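Local coordinates for protein metal-dependent phosphohydrolase, HDOD domain-containing (Geobacter sulfurreducens, PDB 3HC1) that is of unknown function but carries a two-iron HD-type metal site, and probably acts as a metal-dependent phosphohydrolase, at residues A[14-19]-A[189-194]; A[21-26]-A[160-165]; A[151-156]-A[247-252]; A[196-201]-A[213-218]. All coordinates share one frame; numbering follows the deposited sequence.

Contact 1: residues A[14-19]-A[189-194]; sequences TLAREF and FGTSHC. With FE (Fe (III) ion), chain B.
Phe19 and Phe189 meet as an oblique aromatic pair, their ring centroids 4.7 Å apart and their planes inclined at 44°. The outer end of the Phe19 ring does the touching: CE1 lies above one face of the Phe189 ring, toward its rim, 3.7 Å from CD1. CZ meets the same ring nearer its other ortho carbon, 3.9 Å from Phe189 CD2. With CG of Phe19 anti to the backbone N (chi1 -159°), the ring leaves helix 9-21 on the side of the 189-194 segment. One helical turn earlier, Leu15 and Ala16 rest on the turn that follows Phe189. Leu15 brings CD1 to 3.2 Å from the carbonyl O of Gly190 and sets its CB 4.0 Å from Thr191 CB. Gly190 has positive phi, and a side chain here would run into that leucine methyl. In the HD-domain fold this connection leads from helix 181-189 into helix 193-203, whose first residue, His193, binds an iron(III) ion through NE2 at 2.3 Å. Thr191 points its side chain at the N-terminal helix, OG1 lying 3.6 Å from Ala16 CB and hydrogen-bonded to the carbonyl of Arg12. Next in the chain, Ser192 is the N-cap of helix 193-203, its OG accepting a 3.0 Å bond from Cys194 N, while His193 ND1 is hydrogen-bonded to Glu185 OE1.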
# COMPACT_ATOMS: atom_id res chain seq x y z
N THR A 14 -15.81 -11.75 11.41
CA THR A 14 -15.82 -12.33 12.76
C THR A 14 -14.61 -13.23 12.97
O THR A 14 -13.91 -13.12 13.96
CB THR A 14 -17.14 -13.12 13.04
OG1 THR A 14 -18.22 -12.19 13.10
CG2 THR A 14 -17.07 -13.86 14.34
N LEU A 15 -14.35 -14.12 12.01
CA LEU A 15 -13.19 -15.01 12.08
C LEU A 15 -11.89 -14.19 12.14
O LEU A 15 -10.98 -14.52 12.89
CB LEU A 15 -13.17 -15.99 10.89
CG LEU A 15 -14.17 -17.13 10.95
CD1 LEU A 15 -14.19 -17.85 9.60
CD2 LEU A 15 -13.84 -18.10 12.13
N ALA A 16 -11.82 -13.13 11.34
CA ALA A 16 -10.66 -12.23 11.39
C ALA A 16 -10.48 -11.65 12.81
O ALA A 16 -9.35 -11.66 13.34
CB ALA A 16 -10.74 -11.07 10.31
N ARG A 17 -11.56 -11.16 13.42
CA ARG A 17 -11.40 -10.61 14.81
C ARG A 17 -10.95 -11.67 15.79
O ARG A 17 -10.02 -11.45 16.55
CB ARG A 17 -12.60 -9.85 15.31
CG ARG A 17 -12.79 -8.55 14.55
CD ARG A 17 -13.98 -7.79 15.09
NE ARG A 17 -15.17 -8.65 15.13
CZ ARG A 17 -16.13 -8.72 14.20
NH1 ARG A 17 -16.11 -7.99 13.09
NH2 ARG A 17 -17.14 -9.55 14.40
N GLU A 18 -11.51 -12.87 15.69
CA GLU A 18 -11.04 -13.98 16.58
C GLU A 18 -9.58 -14.34 16.33
O GLU A 18 -8.82 -14.62 17.27
CB GLU A 18 -11.89 -15.23 16.37
CG GLU A 18 -13.41 -15.02 16.52
CD GLU A 18 -13.88 -14.86 17.98
OE1 GLU A 18 -13.04 -14.89 18.91
OE2 GLU A 18 -15.11 -14.69 18.18
N PHE A 19 -9.17 -14.32 15.06
CA PHE A 19 -7.76 -14.55 14.71
C PHE A 19 -6.83 -13.51 15.40
O PHE A 19 -5.70 -13.81 15.74
CB PHE A 19 -7.60 -14.44 13.17
CG PHE A 19 -6.38 -15.13 12.61
CD1 PHE A 19 -6.34 -16.52 12.47
CD2 PHE A 19 -5.31 -14.39 12.14
CE1 PHE A 19 -5.23 -17.17 11.89
CE2 PHE A 19 -4.20 -15.04 11.57
CZ PHE A 19 -4.17 -16.43 11.45
N PHE A 189 -7.69 -20.75 7.35
CA PHE A 189 -8.23 -19.92 8.44
C PHE A 189 -9.71 -19.54 8.29
O PHE A 189 -10.27 -18.95 9.20
CB PHE A 189 -7.44 -18.64 8.56
CG PHE A 189 -5.95 -18.82 8.58
CD1 PHE A 189 -5.36 -19.85 9.29
CD2 PHE A 189 -5.13 -17.91 7.93
CE1 PHE A 189 -3.99 -19.99 9.30
CE2 PHE A 189 -3.76 -18.04 7.95
CZ PHE A 189 -3.19 -19.09 8.65
N GLY A 190 -10.35 -19.79 7.15
CA GLY A 190 -11.71 -19.24 6.87
C GLY A 190 -11.86 -17.72 6.74
O GLY A 190 -12.96 -17.19 6.73
N THR A 191 -10.74 -17.02 6.65
CA THR A 191 -10.72 -15.57 6.49
C THR A 191 -9.39 -15.25 5.84
O THR A 191 -8.53 -16.12 5.75
CB THR A 191 -10.89 -14.83 7.84
OG1 THR A 191 -11.15 -13.44 7.59
CG2 THR A 191 -9.64 -14.94 8.74
N SER A 192 -9.19 -14.01 5.38
CA SER A 192 -7.92 -13.64 4.76
C SER A 192 -7.30 -12.35 5.35
O SER A 192 -7.89 -11.68 6.22
CB SER A 192 -8.13 -13.48 3.25
OG SER A 192 -8.49 -12.14 2.93
N HIS A 193 -6.13 -11.99 4.84
CA HIS A 193 -5.47 -10.74 5.21
C HIS A 193 -6.31 -9.49 4.86
O HIS A 193 -6.05 -8.42 5.45
CB HIS A 193 -4.08 -10.60 4.59
CG HIS A 193 -4.10 -10.45 3.10
ND1 HIS A 193 -4.39 -11.50 2.25
CD2 HIS A 193 -3.93 -9.37 2.32
CE1 HIS A 193 -4.35 -11.07 1.01
NE2 HIS A 193 -4.04 -9.78 1.02
N CYS A 194 -7.24 -9.61 3.91
CA CYS A 194 -8.22 -8.54 3.64
C CYS A 194 -9.04 -8.24 4.87
O CYS A 194 -9.11 -7.12 5.32
CB CYS A 194 -9.13 -8.90 2.50
SG CYS A 194 -8.29 -9.14 0.91
FE FE B . -3.30 -8.50 -0.74
O HOH W 1 -2.71 -7.56 -2.27

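Contact 2: residues A[21-26]-A[160-165]; sequences SGVDEL and NFFRGK
The ring of Phe162 is approached obliquely by Val23 and Glu25. CE1 comes within 3.2 Å of the carbonyl O of Glu25, and CD1 lies 3.9 Å from Val23 CG1. Beyond the two segments the same ring meets that of Phe158, nearly parallel to it. The second flat group, the Arg163 guanidinium, is approached obliquely and more loosely by Gly22, whose CA is 4.4 Å from NH1. It also makes a cation-pi contact with Phe19 of helix 9-21. Val23 bridges Phe162 and Arg163, with one methyl for each. CG1, anti to the backbone N (chi1 176°), turns to the phenylalanine, and the two side chains cross at about a right angle. CG2 packs 3.5 Å from Arg163 CD, and it also lies 3.8 Å from the Phe162 carbonyl O. The arginine chain is bent at chi2 and chi3, and the CD that touches the valine is placed by the first of these bends. An alanine in place of Val23 would probably leave a gap beside Phe162 CD1 and Arg163 CD, with both side chains freer to shift. No hydrogen bond joins the two segments. The contact is at the protein surface, where the loop between helix 9-21 and helix 31-39 passes over the junction of helix 154-162 with helix 164-177, and Val23 and Leu26 both touch Phe158 of helix 154-162.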
# COMPACT_ATOMS: atom_id res chain seq x y z
N SER A 21 -7.68 -11.72 18.37
CA SER A 21 -7.87 -12.10 19.81
C SER A 21 -6.76 -12.91 20.45
O SER A 21 -6.39 -12.66 21.59
CB SER A 21 -9.12 -12.98 19.97
OG SER A 21 -10.31 -12.30 19.59
N GLY A 22 -6.27 -13.91 19.75
CA GLY A 22 -5.28 -14.81 20.30
C GLY A 22 -3.89 -14.22 20.33
O GLY A 22 -2.97 -14.85 20.87
N VAL A 23 -3.71 -13.05 19.74
CA VAL A 23 -2.43 -12.35 19.82
C VAL A 23 -2.53 -11.45 21.04
O VAL A 23 -3.49 -10.69 21.19
CB VAL A 23 -2.12 -11.52 18.54
CG1 VAL A 23 -0.82 -10.71 18.68
CG2 VAL A 23 -2.10 -12.42 17.33
N ASP A 24 -1.53 -11.54 21.90
CA ASP A 24 -1.49 -10.76 23.12
C ASP A 24 -1.12 -9.31 22.78
O ASP A 24 -1.95 -8.45 22.95
CB ASP A 24 -0.56 -11.41 24.15
CG ASP A 24 -0.73 -10.81 25.54
OD1 ASP A 24 -1.87 -10.50 25.95
OD2 ASP A 24 0.29 -10.62 26.21
N GLU A 25 0.09 -9.05 22.29
CA GLU A 25 0.48 -7.67 21.90
C GLU A 25 0.40 -7.39 20.38
O GLU A 25 1.25 -7.84 19.62
CB GLU A 25 1.87 -7.33 22.43
CG GLU A 25 1.96 -7.15 23.95
CD GLU A 25 0.89 -6.25 24.53
OE1 GLU A 25 0.82 -5.05 24.17
OE2 GLU A 25 0.12 -6.76 25.35
N LEU A 26 -0.56 -6.56 19.99
CA LEU A 26 -0.88 -6.32 18.59
C LEU A 26 0.02 -5.23 18.07
O LEU A 26 0.30 -4.30 18.81
CB LEU A 26 -2.30 -5.81 18.48
CG LEU A 26 -3.41 -6.78 18.83
CD1 LEU A 26 -4.72 -6.00 18.81
CD2 LEU A 26 -3.43 -7.86 17.82
N ASN A 160 2.07 -12.54 9.22
CA ASN A 160 3.49 -12.94 9.05
C ASN A 160 4.26 -12.79 10.36
O ASN A 160 5.00 -13.68 10.76
CB ASN A 160 4.17 -12.14 7.92
CG ASN A 160 5.60 -12.64 7.61
OD1 ASN A 160 5.86 -13.86 7.55
ND2 ASN A 160 6.50 -11.72 7.43
N PHE A 161 4.06 -11.67 11.04
CA PHE A 161 4.86 -11.33 12.23
C PHE A 161 4.21 -11.86 13.51
O PHE A 161 4.90 -12.15 14.49
CB PHE A 161 5.06 -9.83 12.38
CG PHE A 161 6.08 -9.20 11.45
CD1 PHE A 161 7.05 -9.97 10.77
CD2 PHE A 161 6.10 -7.81 11.31
CE1 PHE A 161 7.97 -9.37 9.98
CE2 PHE A 161 7.05 -7.20 10.51
CZ PHE A 161 7.98 -7.99 9.84
N PHE A 162 2.87 -11.97 13.51
CA PHE A 162 2.16 -12.21 14.76
C PHE A 162 1.48 -13.54 14.85
O PHE A 162 1.14 -13.95 15.94
CB PHE A 162 1.18 -11.07 15.06
CG PHE A 162 1.88 -9.79 15.33
CD1 PHE A 162 2.27 -9.47 16.63
CD2 PHE A 162 2.23 -8.96 14.30
CE1 PHE A 162 2.95 -8.29 16.89
CE2 PHE A 162 2.94 -7.78 14.54
CZ PHE A 162 3.29 -7.45 15.85
N ARG A 163 1.25 -14.18 13.72
CA ARG A 163 0.74 -15.53 13.67
C ARG A 163 1.63 -16.33 12.71
O ARG A 163 1.13 -17.07 11.89
CB ARG A 163 -0.73 -15.57 13.19
CG ARG A 163 -1.71 -14.81 14.07
CD ARG A 163 -1.80 -15.37 15.45
NE ARG A 163 -2.34 -16.71 15.50
CZ ARG A 163 -3.59 -17.03 15.84
NH1 ARG A 163 -4.50 -16.10 16.16
NH2 ARG A 163 -3.95 -18.32 15.86
N GLY A 164 2.94 -16.16 12.82
CA GLY A 164 3.88 -16.75 11.86
C GLY A 164 3.84 -18.26 11.81
O GLY A 164 3.82 -18.88 10.72
N LYS A 165 3.81 -18.84 13.01
CA LYS A 165 3.75 -20.30 13.15
C LYS A 165 2.66 -20.84 12.23
O LYS A 165 2.90 -21.77 11.47
CB LYS A 165 3.55 -20.69 14.63
CG LYS A 165 3.76 -22.14 14.98
CD LYS A 165 3.93 -22.36 16.51
CE LYS A 165 3.01 -21.49 17.39
NZ LYS A 165 2.99 -22.01 18.80

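Contact 3: residues A[151-156]-A[247-252]; sequences LHDVGE and GFEGHK. With FE (Fe (III) ion), chain C; FE (Fe (III) ion), chain B.
Asp153 OD2, bound to an iron(III) ion at 2.1 Å, lies only 3.0 Å from Glu249 OE1, a ligand of the same metal. The two side chains reach toward each other tip to tip with their carboxylate planes 86° apart, and each bridges two irons. Asp153 OD1 and Glu249 OE2 hold the second ion, each at 2.2 Å. The oxygens of the two carboxylates are close without hydrogen bonding, and the repulsion between them is probably offset by the metal charges. Water 1 completes the bridge, 2.0 Å from the first iron and 1.9 Å from the second. His152 adds NE2 to the first iron at 2.3 Å, and CB of Asp153 lies over the centre of its imidazole. His152 and Asp153 are the HD pair that gives the HD superfamily its name; His122 and Asp238 complete the first site, His193, His217 and His218 the second. Beside the metals, Glu156 and Phe248 slide past each other in opposite directions, OE2 coming 3.8 Å from CE2. Glu249 CG lies over one face of the Phe248 ring, toward its rim. The loop between helices 229-243 and 257-263 thereby closes on the turn that starts helix 154-162, with Phe248 and Glu156 both against Leu119 of helix 116-136.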
# COMPACT_ATOMS: atom_id res chain seq x y z
N LEU A 151 -0.67 0.60 2.67
CA LEU A 151 -1.27 -0.12 3.77
C LEU A 151 -2.09 -1.33 3.33
O LEU A 151 -2.66 -2.02 4.18
CB LEU A 151 -2.21 0.79 4.58
CG LEU A 151 -1.48 1.95 5.31
CD1 LEU A 151 -2.50 2.91 5.88
CD2 LEU A 151 -0.62 1.31 6.40
N HIS A 152 -2.21 -1.56 2.02
CA HIS A 152 -3.18 -2.55 1.51
C HIS A 152 -3.04 -3.99 2.07
O HIS A 152 -4.02 -4.67 2.35
CB HIS A 152 -3.28 -2.55 -0.02
CG HIS A 152 -2.22 -3.37 -0.71
ND1 HIS A 152 -0.92 -2.95 -0.80
CD2 HIS A 152 -2.27 -4.58 -1.34
CE1 HIS A 152 -0.20 -3.88 -1.41
NE2 HIS A 152 -1.00 -4.86 -1.77
N ASP A 153 -1.79 -4.42 2.20
CA ASP A 153 -1.43 -5.70 2.73
C ASP A 153 -0.99 -5.69 4.19
O ASP A 153 -0.29 -6.62 4.64
CB ASP A 153 -0.34 -6.31 1.84
CG ASP A 153 -0.93 -7.03 0.63
OD1 ASP A 153 -2.15 -7.31 0.66
OD2 ASP A 153 -0.18 -7.29 -0.34
N VAL A 154 -1.41 -4.67 4.95
CA VAL A 154 -1.02 -4.60 6.37
C VAL A 154 -1.49 -5.87 7.13
O VAL A 154 -0.86 -6.30 8.08
CB VAL A 154 -1.53 -3.29 7.03
CG1 VAL A 154 -3.08 -3.30 7.17
CG2 VAL A 154 -0.89 -3.08 8.32
N GLY A 155 -2.55 -6.52 6.66
CA GLY A 155 -2.96 -7.81 7.22
C GLY A 155 -1.98 -8.96 7.08
O GLY A 155 -1.95 -9.82 7.96
N GLU A 156 -1.25 -9.00 5.97
CA GLU A 156 -0.19 -10.03 5.74
C GLU A 156 0.98 -9.74 6.65
O GLU A 156 1.63 -10.66 7.12
CB GLU A 156 0.35 -10.06 4.30
CG GLU A 156 -0.59 -10.44 3.24
CD GLU A 156 -0.89 -11.94 3.21
OE1 GLU A 156 -1.27 -12.47 4.25
OE2 GLU A 156 -0.75 -12.55 2.13
N GLY A 247 5.94 -8.65 -6.27
CA GLY A 247 4.96 -9.24 -5.36
C GLY A 247 5.26 -10.65 -4.92
O GLY A 247 6.36 -11.22 -5.18
N PHE A 248 4.31 -11.21 -4.20
CA PHE A 248 4.53 -12.54 -3.60
C PHE A 248 3.27 -13.33 -3.46
O PHE A 248 3.32 -14.47 -3.06
CB PHE A 248 5.19 -12.40 -2.19
CG PHE A 248 4.29 -11.69 -1.18
CD1 PHE A 248 4.22 -10.33 -1.17
CD2 PHE A 248 3.48 -12.43 -0.30
CE1 PHE A 248 3.34 -9.65 -0.26
CE2 PHE A 248 2.62 -11.78 0.60
CZ PHE A 248 2.55 -10.39 0.62
N GLU A 249 2.10 -12.71 -3.64
CA GLU A 249 0.86 -13.34 -3.22
C GLU A 249 0.37 -14.35 -4.22
O GLU A 249 -0.53 -15.10 -3.92
CB GLU A 249 -0.22 -12.27 -2.96
CG GLU A 249 0.11 -11.38 -1.76
CD GLU A 249 -0.65 -10.11 -1.83
OE1 GLU A 249 -0.28 -9.27 -2.64
OE2 GLU A 249 -1.65 -9.97 -1.10
N GLY A 250 0.94 -14.38 -5.42
CA GLY A 250 0.60 -15.40 -6.43
C GLY A 250 -0.58 -15.01 -7.30
O GLY A 250 -1.28 -14.03 -7.03
N HIS A 251 -0.80 -15.77 -8.37
CA HIS A 251 -1.82 -15.38 -9.37
C HIS A 251 -2.08 -16.57 -10.22
O HIS A 251 -1.18 -17.32 -10.54
CB HIS A 251 -1.31 -14.23 -10.25
CG HIS A 251 -2.38 -13.52 -11.02
ND1 HIS A 251 -3.01 -14.07 -12.11
CD2 HIS A 251 -2.88 -12.26 -10.90
CE1 HIS A 251 -3.91 -13.22 -12.59
NE2 HIS A 251 -3.85 -12.12 -11.86
N LYS A 252 -3.34 -16.75 -10.60
CA LYS A 252 -3.68 -17.79 -11.56
C LYS A 252 -3.04 -17.51 -12.90
O LYS A 252 -2.71 -16.37 -13.22
CB LYS A 252 -5.20 -17.95 -11.69
CG LYS A 252 -5.94 -16.84 -12.43
CD LYS A 252 -7.44 -16.91 -12.15
CE LYS A 252 -8.26 -16.06 -13.12
NZ LYS A 252 -7.61 -14.76 -13.45
FE FE C . -0.78 -7.10 -2.37
FE FE B . -3.30 -8.50 -0.74
O HOH W 1 -2.71 -7.56 -2.27

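Contact 4: residues A[196-201]-A[213-218]; sequences VGFALA and TILYHH. With FE (Fe (III) ion), chain B.
Phe198 and Ile214, with Gly197, Ala201 and Leu215, join helix 193-203 to helix 208-216, successive helices in the all-helical core of the HD-domain fold. The contact across the two segments is apolar. Ile214 works on two fronts. Its CG2 presses on the backbone of Gly197, 3.3 Å from the carbonyl C and 3.4 Å from CA, while CD1 touches Ala201 CB at 3.5 Å, one turn further along the same helix. The fit depends on glycine, because a CB at position 197 would collide with that CG2. An alanine in place of Ile214 would probably open a gap over Gly197 and take from the Ala201 methyl its contact with CD1. A contact between an aromatic ring and an aliphatic chain is made by Phe198 and Leu215, whose side chains cross at a slant. CD1 of the ring is 3.7 Å from Leu215 CB, and CD2 of the leucine lies over one ring face. Leu13 of helix 9-21 touches Phe198 as well. Metal bonds form the third kind of interaction. Beyond Leu215 the chain reaches His217 and His218, both bound through NE2 at 2.2 Å to the iron that His193 also holds, with CD2 of His217 over a face of the His218 ring. On the far side of the His217 imidazole, ND1 gives a weak hydrogen bond to Ile214 O, 2.8 Å long and bent to 129° at the hydrogen.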
# COMPACT_ATOMS: atom_id res chain seq x y z
N VAL A 196 -8.55 -9.48 8.10
CA VAL A 196 -7.66 -9.18 9.18
C VAL A 196 -7.14 -7.77 9.06
O VAL A 196 -7.08 -7.08 10.06
CB VAL A 196 -6.46 -10.19 9.26
CG1 VAL A 196 -5.40 -9.85 10.36
CG2 VAL A 196 -7.03 -11.58 9.57
N GLY A 197 -6.73 -7.35 7.86
CA GLY A 197 -6.18 -5.99 7.68
C GLY A 197 -7.25 -4.95 7.97
O GLY A 197 -6.97 -3.86 8.53
N PHE A 198 -8.46 -5.27 7.57
CA PHE A 198 -9.63 -4.35 7.85
C PHE A 198 -9.83 -4.19 9.36
O PHE A 198 -9.90 -3.06 9.88
CB PHE A 198 -10.88 -4.92 7.17
CG PHE A 198 -12.11 -4.12 7.40
CD1 PHE A 198 -12.45 -3.07 6.52
CD2 PHE A 198 -12.95 -4.42 8.48
CE1 PHE A 198 -13.64 -2.38 6.70
CE2 PHE A 198 -14.12 -3.69 8.71
CZ PHE A 198 -14.44 -2.66 7.82
N ALA A 199 -9.88 -5.33 10.07
CA ALA A 199 -10.06 -5.35 11.52
C ALA A 199 -8.96 -4.56 12.20
O ALA A 199 -9.19 -3.87 13.16
CB ALA A 199 -10.02 -6.78 12.06
N LEU A 200 -7.73 -4.68 11.68
CA LEU A 200 -6.57 -3.97 12.20
C LEU A 200 -6.60 -2.47 11.99
O LEU A 200 -6.44 -1.68 12.92
CB LEU A 200 -5.24 -4.59 11.68
CG LEU A 200 -3.93 -4.07 12.31
CD1 LEU A 200 -3.84 -4.23 13.83
CD2 LEU A 200 -2.75 -4.72 11.63
N ALA A 201 -6.88 -2.08 10.77
CA ALA A 201 -7.02 -0.69 10.44
C ALA A 201 -8.20 -0.04 11.19
O ALA A 201 -8.09 1.13 11.64
CB ALA A 201 -7.19 -0.55 8.90
N THR A 213 -10.18 -0.26 1.31
CA THR A 213 -9.21 -0.58 0.32
C THR A 213 -8.54 -1.90 0.73
O THR A 213 -8.46 -2.81 -0.10
CB THR A 213 -8.13 0.49 0.17
OG1 THR A 213 -8.71 1.70 -0.35
CG2 THR A 213 -7.01 -0.01 -0.76
N ILE A 214 -8.21 -2.02 2.02
CA ILE A 214 -7.61 -3.25 2.63
C ILE A 214 -8.57 -4.46 2.48
O ILE A 214 -8.16 -5.51 2.06
CB ILE A 214 -7.21 -2.99 4.09
CG1 ILE A 214 -6.16 -1.89 4.21
CG2 ILE A 214 -6.65 -4.26 4.78
CD1 ILE A 214 -6.03 -1.37 5.69
N LEU A 215 -9.87 -4.23 2.67
CA LEU A 215 -10.88 -5.29 2.58
C LEU A 215 -11.15 -5.80 1.17
O LEU A 215 -11.38 -7.01 0.97
CB LEU A 215 -12.21 -4.79 3.20
CG LEU A 215 -13.40 -5.77 3.26
CD1 LEU A 215 -13.03 -7.06 4.01
CD2 LEU A 215 -14.65 -5.11 3.88
N TYR A 216 -11.12 -4.90 0.20
CA TYR A 216 -11.65 -5.19 -1.15
C TYR A 216 -10.61 -5.25 -2.25
O TYR A 216 -10.96 -5.46 -3.42
CB TYR A 216 -12.70 -4.15 -1.54
CG TYR A 216 -13.93 -4.06 -0.66
CD1 TYR A 216 -14.81 -5.14 -0.51
CD2 TYR A 216 -14.28 -2.86 -0.05
CE1 TYR A 216 -15.98 -5.02 0.30
CE2 TYR A 216 -15.43 -2.72 0.73
CZ TYR A 216 -16.26 -3.79 0.91
OH TYR A 216 -17.37 -3.59 1.67
N HIS A 217 -9.33 -5.10 -1.89
CA HIS A 217 -8.28 -4.94 -2.89
C HIS A 217 -8.05 -6.13 -3.79
O HIS A 217 -7.44 -5.96 -4.84
CB HIS A 217 -6.98 -4.44 -2.30
CG HIS A 217 -6.23 -5.46 -1.49
ND1 HIS A 217 -6.32 -5.53 -0.11
CD2 HIS A 217 -5.29 -6.36 -1.86
CE1 HIS A 217 -5.51 -6.48 0.32
NE2 HIS A 217 -4.95 -7.06 -0.73
N HIS A 218 -8.52 -7.32 -3.39
CA HIS A 218 -8.46 -8.52 -4.26
C HIS A 218 -9.71 -8.74 -5.10
O HIS A 218 -9.73 -9.65 -5.89
CB HIS A 218 -8.08 -9.80 -3.47
CG HIS A 218 -6.66 -9.81 -3.00
ND1 HIS A 218 -5.61 -10.09 -3.86
CD2 HIS A 218 -6.09 -9.56 -1.79
CE1 HIS A 218 -4.47 -9.95 -3.20
NE2 HIS A 218 -4.72 -9.67 -1.94
FE FE B . -3.30 -8.50 -0.74
O HOH W 1 -2.71 -7.56 -2.27

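From the N terminus, helix 9-21 opens contact 1 and the loop after it opens contact 2. The chain then runs through seven helices to 151-156, the first half of contact 3, and on to 160-165, where contact 2 closes. Contact 1 closes at 189-194, so contact 2 is nested within its loop, and contact 3 crosses both. Contact 4 follows contact 1 in series and is nested inside the span that closes at 247-252. Contacts 1, 3 and 4 converge on one iron and its bridging water, tying the N-terminal helix, helices 154-162, 193-203 and 208-216, and the 247-252 loop together; contact 2 stays on the surface beside contact 1.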